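Local coordinates for hypothetical protein (Ruminococcus gnavus, PDB 4QAN) that is of unknown function but adopts a cystatin-like fold as a divergent member of the NTF2-like superfamily, and probably binds metal ions, at residues Lys39-Cys50 against Leu201-Tyr210. Numbering follows the deposited sequence.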
ATOM      1  N   LYS A  39     -22.349   5.117   0.811  1.00 54.78           N
ATOM      2  CA  LYS A  39     -23.512   5.998   0.827  1.00 60.44           C
ATOM      3  C   LYS A  39     -23.191   7.313   1.534  1.00 60.80           C
ATOM      4  O   LYS A  39     -23.599   8.380   1.074  1.00 61.46           O
ATOM      5  CB  LYS A  39     -24.684   5.310   1.528  1.00 63.66           C
ATOM      6  CG  LYS A  39     -26.001   6.066   1.468  1.00 67.64           C
ATOM      7  CD  LYS A  39     -27.061   5.333   2.277  1.00 70.73           C
ATOM      8  CE  LYS A  39     -28.416   5.997   2.169  1.00 73.70           C
ATOM      9  NZ  LYS A  39     -28.888   6.012   0.759  1.00 76.41           N
ATOM     10  N   LYS A  40     -22.454   7.221   2.644  1.00 57.99           N
ATOM     11  CA  LYS A  40     -22.128   8.379   3.475  1.00 55.70           C
ATOM     12  C   LYS A  40     -20.816   9.017   3.061  1.00 52.70           C
ATOM     13  O   LYS A  40     -20.295   9.871   3.773  1.00 53.19           O
ATOM     14  CB  LYS A  40     -22.019   7.969   4.943  1.00 55.05           C
ATOM     15  CG  LYS A  40     -23.241   7.283   5.503  1.00 59.99           C
ATOM     16  CD  LYS A  40     -22.927   6.690   6.864  1.00 64.43           C
ATOM     17  CE  LYS A  40     -24.178   6.517   7.699  1.00 70.00           C
ATOM     18  NZ  LYS A  40     -24.904   5.255   7.370  1.00 77.82           N
ATOM     19  N   ASN A  41     -20.266   8.597   1.925  1.00 55.81           N
ATOM     20  CA  ASN A  41     -18.966   9.077   1.471  1.00 52.33           C
ATOM     21  C   ASN A  41     -17.950   9.161   2.637  1.00 51.81           C
ATOM     22  O   ASN A  41     -17.226  10.142   2.777  1.00 53.74           O
ATOM     23  CB  ASN A  41     -19.133  10.429   0.762  1.00 52.50           C
ATOM     24  CG  ASN A  41     -17.861  10.892   0.056  1.00 57.74           C
ATOM     25  OD1 ASN A  41     -16.985  10.094  -0.305  1.00 60.19           O
ATOM     26  ND2 ASN A  41     -17.752  12.197  -0.139  1.00 63.11           N
ATOM     27  N   ASP A  42     -17.902   8.117   3.463  1.00 52.12           N
ATOM     28  CA  ASP A  42     -17.062   8.107   4.665  1.00 49.12           C
ATOM     29  C   ASP A  42     -15.897   7.149   4.477  1.00 45.06           C
ATOM     30  O   ASP A  42     -16.027   5.942   4.657  1.00 40.85           O
ATOM     31  CB  ASP A  42     -17.890   7.730   5.904  1.00 52.37           C
ATOM     32  CG  ASP A  42     -17.097   7.837   7.208  1.00 50.94           C
ATOM     33  OD1 ASP A  42     -15.856   7.843   7.159  1.00 50.34           O
ATOM     34  OD2 ASP A  42     -17.722   7.888   8.289  1.00 51.36           O
ATOM     35  N   LEU A  43     -14.754   7.717   4.120  1.00 44.11           N
ATOM     36  CA  LEU A  43     -13.577   6.948   3.780  1.00 44.40           C
ATOM     37  C   LEU A  43     -13.082   6.160   4.985  1.00 43.60           C
ATOM     38  O   LEU A  43     -12.735   4.978   4.879  1.00 41.98           O
ATOM     39  CB  LEU A  43     -12.467   7.876   3.292  1.00 47.64           C
ATOM     40  CG  LEU A  43     -11.135   7.211   2.949  1.00 46.68           C
ATOM     41  CD1 LEU A  43     -11.340   6.287   1.767  1.00 47.48           C
ATOM     42  CD2 LEU A  43     -10.060   8.248   2.658  1.00 48.27           C
ATOM     43  N   ASP A  44     -13.041   6.830   6.128  1.00 41.41           N
ATOM     44  CA  ASP A  44     -12.551   6.210   7.342  1.00 38.83           C
ATOM     45  C   ASP A  44     -13.337   4.931   7.615  1.00 39.03           C
ATOM     46  O   ASP A  44     -12.747   3.851   7.796  1.00 36.34           O
ATOM     47  CB  ASP A  44     -12.671   7.182   8.519  1.00 40.06           C
ATOM     48  CG  ASP A  44     -12.310   6.539   9.830  1.00 39.57           C
ATOM     49  OD1 ASP A  44     -11.100   6.345  10.070  1.00 35.14           O
ATOM     50  OD2 ASP A  44     -13.237   6.207  10.613  1.00 39.82           O
HETATM   51  N   MSE A  45     -14.669   5.069   7.620  1.00 38.10           N
HETATM   52  CA  MSE A  45     -15.572   3.940   7.828  1.00 39.07           C
HETATM   53  C   MSE A  45     -15.286   2.809   6.863  1.00 38.54           C
HETATM   54  O   MSE A  45     -15.162   1.658   7.282  1.00 38.43           O
HETATM   55  CB  MSE A  45     -17.013   4.448   7.724  1.00 40.00           C
HETATM   56  CG  MSE A  45     -18.006   3.380   8.125  1.00 40.91           C
HETATM   57 SE   MSE A  45     -19.821   4.036   7.764  0.75 42.72          SE
HETATM   58  CE  MSE A  45     -20.713   2.331   8.186  1.00 47.69           C
ATOM     59  N   ALA A  46     -15.153   3.146   5.582  1.00 38.46           N
ATOM     60  CA  ALA A  46     -14.895   2.184   4.499  1.00 40.25           C
ATOM     61  C   ALA A  46     -13.632   1.370   4.715  1.00 41.48           C
ATOM     62  O   ALA A  46     -13.655   0.151   4.577  1.00 43.51           O
ATOM     63  CB  ALA A  46     -14.795   2.910   3.153  1.00 38.20           C
ATOM     64  N   LEU A  47     -12.533   2.056   5.025  1.00 39.23           N
ATOM     65  CA  LEU A  47     -11.251   1.404   5.270  1.00 37.36           C
ATOM     66  C   LEU A  47     -11.317   0.316   6.334  1.00 36.98           C
ATOM     67  O   LEU A  47     -10.756  -0.763   6.161  1.00 34.16           O
ATOM     68  CB  LEU A  47     -10.200   2.438   5.666  1.00 37.73           C
ATOM     69  CG  LEU A  47      -9.714   3.281   4.470  1.00 37.11           C
ATOM     70  CD1 LEU A  47      -8.816   4.413   4.923  1.00 35.20           C
ATOM     71  CD2 LEU A  47      -8.997   2.405   3.468  1.00 38.72           C
ATOM     72  N   ARG A  48     -12.005   0.617   7.426  1.00 36.89           N
ATOM     73  CA  ARG A  48     -12.146  -0.314   8.538  1.00 40.82           C
ATOM     74  C   ARG A  48     -12.862  -1.614   8.145  1.00 42.56           C
ATOM     75  O   ARG A  48     -12.652  -2.654   8.777  1.00 46.43           O
ATOM     76  CB  ARG A  48     -12.892   0.369   9.683  1.00 41.26           C
ATOM     77  CG  ARG A  48     -12.132   1.561  10.255  1.00 43.25           C
ATOM     78  CD  ARG A  48     -13.077   2.608  10.821  1.00 49.47           C
ATOM     79  NE  ARG A  48     -12.351   3.694  11.488  1.00 50.07           N
ATOM     80  CZ  ARG A  48     -12.141   3.788  12.800  1.00 49.13           C
ATOM     81  NH1 ARG A  48     -12.582   2.858  13.648  1.00 51.16           N
ATOM     82  NH2 ARG A  48     -11.479   4.836  13.270  1.00 51.76           N
ATOM     83  N   GLY A  49     -13.699  -1.547   7.107  1.00 39.44           N
ATOM     84  CA  GLY A  49     -14.387  -2.713   6.584  1.00 38.59           C
ATOM     85  C   GLY A  49     -13.612  -3.549   5.587  1.00 36.90           C
ATOM     86  O   GLY A  49     -14.095  -4.605   5.166  1.00 36.28           O
ATOM     87  N   CYS A  50     -12.434  -3.070   5.180  1.00 35.87           N
ATOM     88  CA  CYS A  50     -11.568  -3.797   4.263  1.00 36.77           C
ATOM     89  C   CYS A  50     -10.624  -4.724   5.021  1.00 39.00           C
ATOM     90  O   CYS A  50     -10.309  -4.487   6.182  1.00 39.34           O
ATOM     91  CB  CYS A  50     -10.745  -2.812   3.417  1.00 36.60           C
ATOM     92  SG  CYS A  50     -11.725  -1.629   2.448  1.00 39.68           S
ATOM     93  N   LEU A 201     -28.557  -0.549   6.754  1.00 67.25           N
ATOM     94  CA  LEU A 201     -27.261   0.101   6.555  1.00 62.72           C
ATOM     95  C   LEU A 201     -26.747   0.648   7.892  1.00 62.46           C
ATOM     96  O   LEU A 201     -27.273   1.642   8.385  1.00 64.20           O
ATOM     97  CB  LEU A 201     -27.407   1.253   5.563  1.00 62.50           C
ATOM     98  CG  LEU A 201     -27.658   0.860   4.108  1.00 64.67           C
ATOM     99  CD1 LEU A 201     -28.184   2.055   3.328  1.00 65.33           C
ATOM    100  CD2 LEU A 201     -26.387   0.319   3.465  1.00 62.33           C
ATOM    101  N   PRO A 202     -25.707   0.021   8.477  1.00 59.98           N
ATOM    102  CA  PRO A 202     -25.277   0.477   9.798  1.00 60.31           C
ATOM    103  C   PRO A 202     -24.594   1.842   9.787  1.00 60.69           C
ATOM    104  O   PRO A 202     -24.238   2.371   8.719  1.00 55.15           O
ATOM    105  CB  PRO A 202     -24.253  -0.587  10.213  1.00 58.20           C
ATOM    106  CG  PRO A 202     -23.660  -1.051   8.929  1.00 55.73           C
ATOM    107  CD  PRO A 202     -24.753  -0.946   7.894  1.00 57.55           C
ATOM    108  N   ASN A 203     -24.433   2.411  10.978  1.00 64.65           N
ATOM    109  CA  ASN A 203     -23.454   3.474  11.181  1.00 66.11           C
ATOM    110  C   ASN A 203     -22.889   3.489  12.584  1.00 66.15           C
ATOM    111  O   ASN A 203     -23.084   4.432  13.348  1.00 64.68           O
ATOM    112  CB  ASN A 203     -23.998   4.837  10.791  1.00 68.81           C
ATOM    113  CG  ASN A 203     -25.378   5.082  11.318  1.00 69.85           C
ATOM    114  OD1 ASN A 203     -25.812   4.459  12.288  1.00 78.25           O
ATOM    115  ND2 ASN A 203     -26.090   5.984  10.669  1.00 71.42           N
ATOM    116  N   GLN A 204     -22.219   2.393  12.912  1.00 66.38           N
ATOM    117  CA  GLN A 204     -21.107   2.413  13.841  1.00 63.67           C
ATOM    118  C   GLN A 204     -19.898   2.236  12.933  1.00 57.73           C
ATOM    119  O   GLN A 204     -20.051   1.988  11.738  1.00 56.21           O
ATOM    120  CB  GLN A 204     -21.145   1.246  14.828  1.00 68.28           C
ATOM    121  CG  GLN A 204     -22.527   0.764  15.275  1.00 73.03           C
ATOM    122  CD  GLN A 204     -23.201   1.729  16.222  1.00 74.52           C
ATOM    123  OE1 GLN A 204     -23.268   2.929  15.954  1.00 70.45           O
ATOM    124  NE2 GLN A 204     -23.714   1.209  17.345  1.00 77.43           N
ATOM    125  N   LEU A 205     -18.710   2.345  13.509  1.00 52.36           N
ATOM    126  CA  LEU A 205     -17.485   1.908  12.859  1.00 49.00           C
ATOM    127  C   LEU A 205     -17.045   0.597  13.492  1.00 48.01           C
ATOM    128  O   LEU A 205     -17.460   0.252  14.598  1.00 51.40           O
ATOM    129  CB  LEU A 205     -16.372   2.942  13.033  1.00 45.69           C
ATOM    130  CG  LEU A 205     -16.788   4.404  12.960  1.00 45.99           C
ATOM    131  CD1 LEU A 205     -15.559   5.281  13.143  1.00 46.69           C
ATOM    132  CD2 LEU A 205     -17.493   4.695  11.646  1.00 46.79           C
ATOM    133  N   THR A 206     -16.224  -0.139  12.764  1.00 44.65           N
ATOM    134  CA  THR A 206     -15.523  -1.287  13.290  1.00 45.21           C
ATOM    135  C   THR A 206     -14.051  -0.859  13.428  1.00 46.15           C
ATOM    136  O   THR A 206     -13.720   0.314  13.252  1.00 48.83           O
ATOM    137  CB  THR A 206     -15.708  -2.520  12.376  1.00 44.86           C
ATOM    138  OG1 THR A 206     -15.435  -3.724  13.108  1.00 43.43           O
ATOM    139  CG2 THR A 206     -14.790  -2.434  11.113  1.00 40.67           C
ATOM    140  N   GLY A 207     -13.171  -1.795  13.745  1.00 45.01           N
ATOM    141  CA  GLY A 207     -11.853  -1.441  14.231  1.00 43.71           C
ATOM    142  C   GLY A 207     -10.984  -0.671  13.264  1.00 43.85           C
ATOM    143  O   GLY A 207     -11.071  -0.866  12.053  1.00 46.18           O
ATOM    144  N   ALA A 208     -10.132   0.197  13.812  1.00 41.96           N
ATOM    145  CA  ALA A 208      -9.179   0.951  13.023  1.00 38.98           C
ATOM    146  C   ALA A 208      -8.120  -0.003  12.483  1.00 36.33           C
ATOM    147  O   ALA A 208      -7.657  -0.874  13.197  1.00 38.54           O
ATOM    148  CB  ALA A 208      -8.535   2.038  13.866  1.00 38.07           C
ATOM    149  N   ASN A 209      -7.732   0.172  11.225  1.00 35.25           N
ATOM    150  CA  ASN A 209      -6.819  -0.760  10.579  1.00 32.98           C
ATOM    151  C   ASN A 209      -5.942  -0.129   9.527  1.00 32.78           C
ATOM    152  O   ASN A 209      -5.538  -0.803   8.582  1.00 32.42           O
ATOM    153  CB  ASN A 209      -7.644  -1.861   9.921  1.00 33.06           C
ATOM    154  CG  ASN A 209      -8.580  -1.314   8.864  1.00 31.91           C
ATOM    155  OD1 ASN A 209      -8.888  -0.119   8.853  1.00 30.55           O
ATOM    156  ND2 ASN A 209      -9.019  -2.176   7.962  1.00 33.55           N
ATOM    157  N   TYR A 210      -5.684   1.168   9.665  1.00 35.26           N
ATOM    158  CA  TYR A 210      -4.776   1.892   8.776  1.00 30.65           C
ATOM    159  C   TYR A 210      -4.018   2.939   9.585  1.00 29.71           C
ATOM    160  O   TYR A 210      -4.395   3.239  10.709  1.00 32.60           O
ATOM    161  CB  TYR A 210      -5.567   2.546   7.638  1.00 32.68           C
ATOM    162  CG  TYR A 210      -6.538   3.643   8.050  1.00 31.82           C
ATOM    163  CD1 TYR A 210      -7.812   3.345   8.503  1.00 34.25           C
ATOM    164  CD2 TYR A 210      -6.175   4.977   7.974  1.00 30.93           C
ATOM    165  CE1 TYR A 210      -8.701   4.351   8.876  1.00 33.92           C
ATOM    166  CE2 TYR A 210      -7.043   5.985   8.349  1.00 32.03           C
ATOM    167  CZ  TYR A 210      -8.303   5.661   8.805  1.00 34.10           C
ATOM    168  OH  TYR A 210      -9.155   6.661   9.158  1.00 31.41           O
TER
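Arg-48 runs along the extended chain 201-210 and carries much of the contact. Its CB and CG both lie against Gly-207 O, CG at 3.2 Å, and CD passes Thr-206 O. NE turns back within its own segment to form a salt bridge with Asp-44, 2.8 Å from OD2, although the hydrogen bond there is bent and weak. CZ sits under the methyl of Leu-205, whose CD1 covers the centre of one guanidinium face at 3.7 Å, while Ala-208 CA lies over the rim of the opposite face. At the tip, Arg-48 NH1 donates to Thr-206 O at 2.8 Å, in the guanidinium plane and nearly in line with the carbonyl bond; the other terminal nitrogen ends beside Ala-208 CB.

The other branch of Leu-205, CD2, packs on CG of selenomethionine Met-45, whose extended chain carries its CE methyl to the carbonyls of Pro-202 and Gln-204. Farther along, Asn-209 ND2 donates to Leu-47 O at 2.9 Å from above the carbonyl plane, on the face opposite that met by Cys-50 N. Leu-47 CD1 stands 3.8 Å from the centroid of the Tyr-210 ring, 7° off its normal, a CH-pi contact, and Tyr-210 OH hydrogen-bonds to Thr-252 OG1. At the other end Lys-40 NZ hydrogen-bonds to Pro-202 O, and Ser-36 OG hydrogen-bonds to both atoms.

The irregular 201-210 chain is thus joined to helix 43-48 and the turn before it by three hydrogen bonds, each from a side-chain donor to a backbone carbonyl, and the flanked, salt-bridged guanidinium probably has little freedom to rotate.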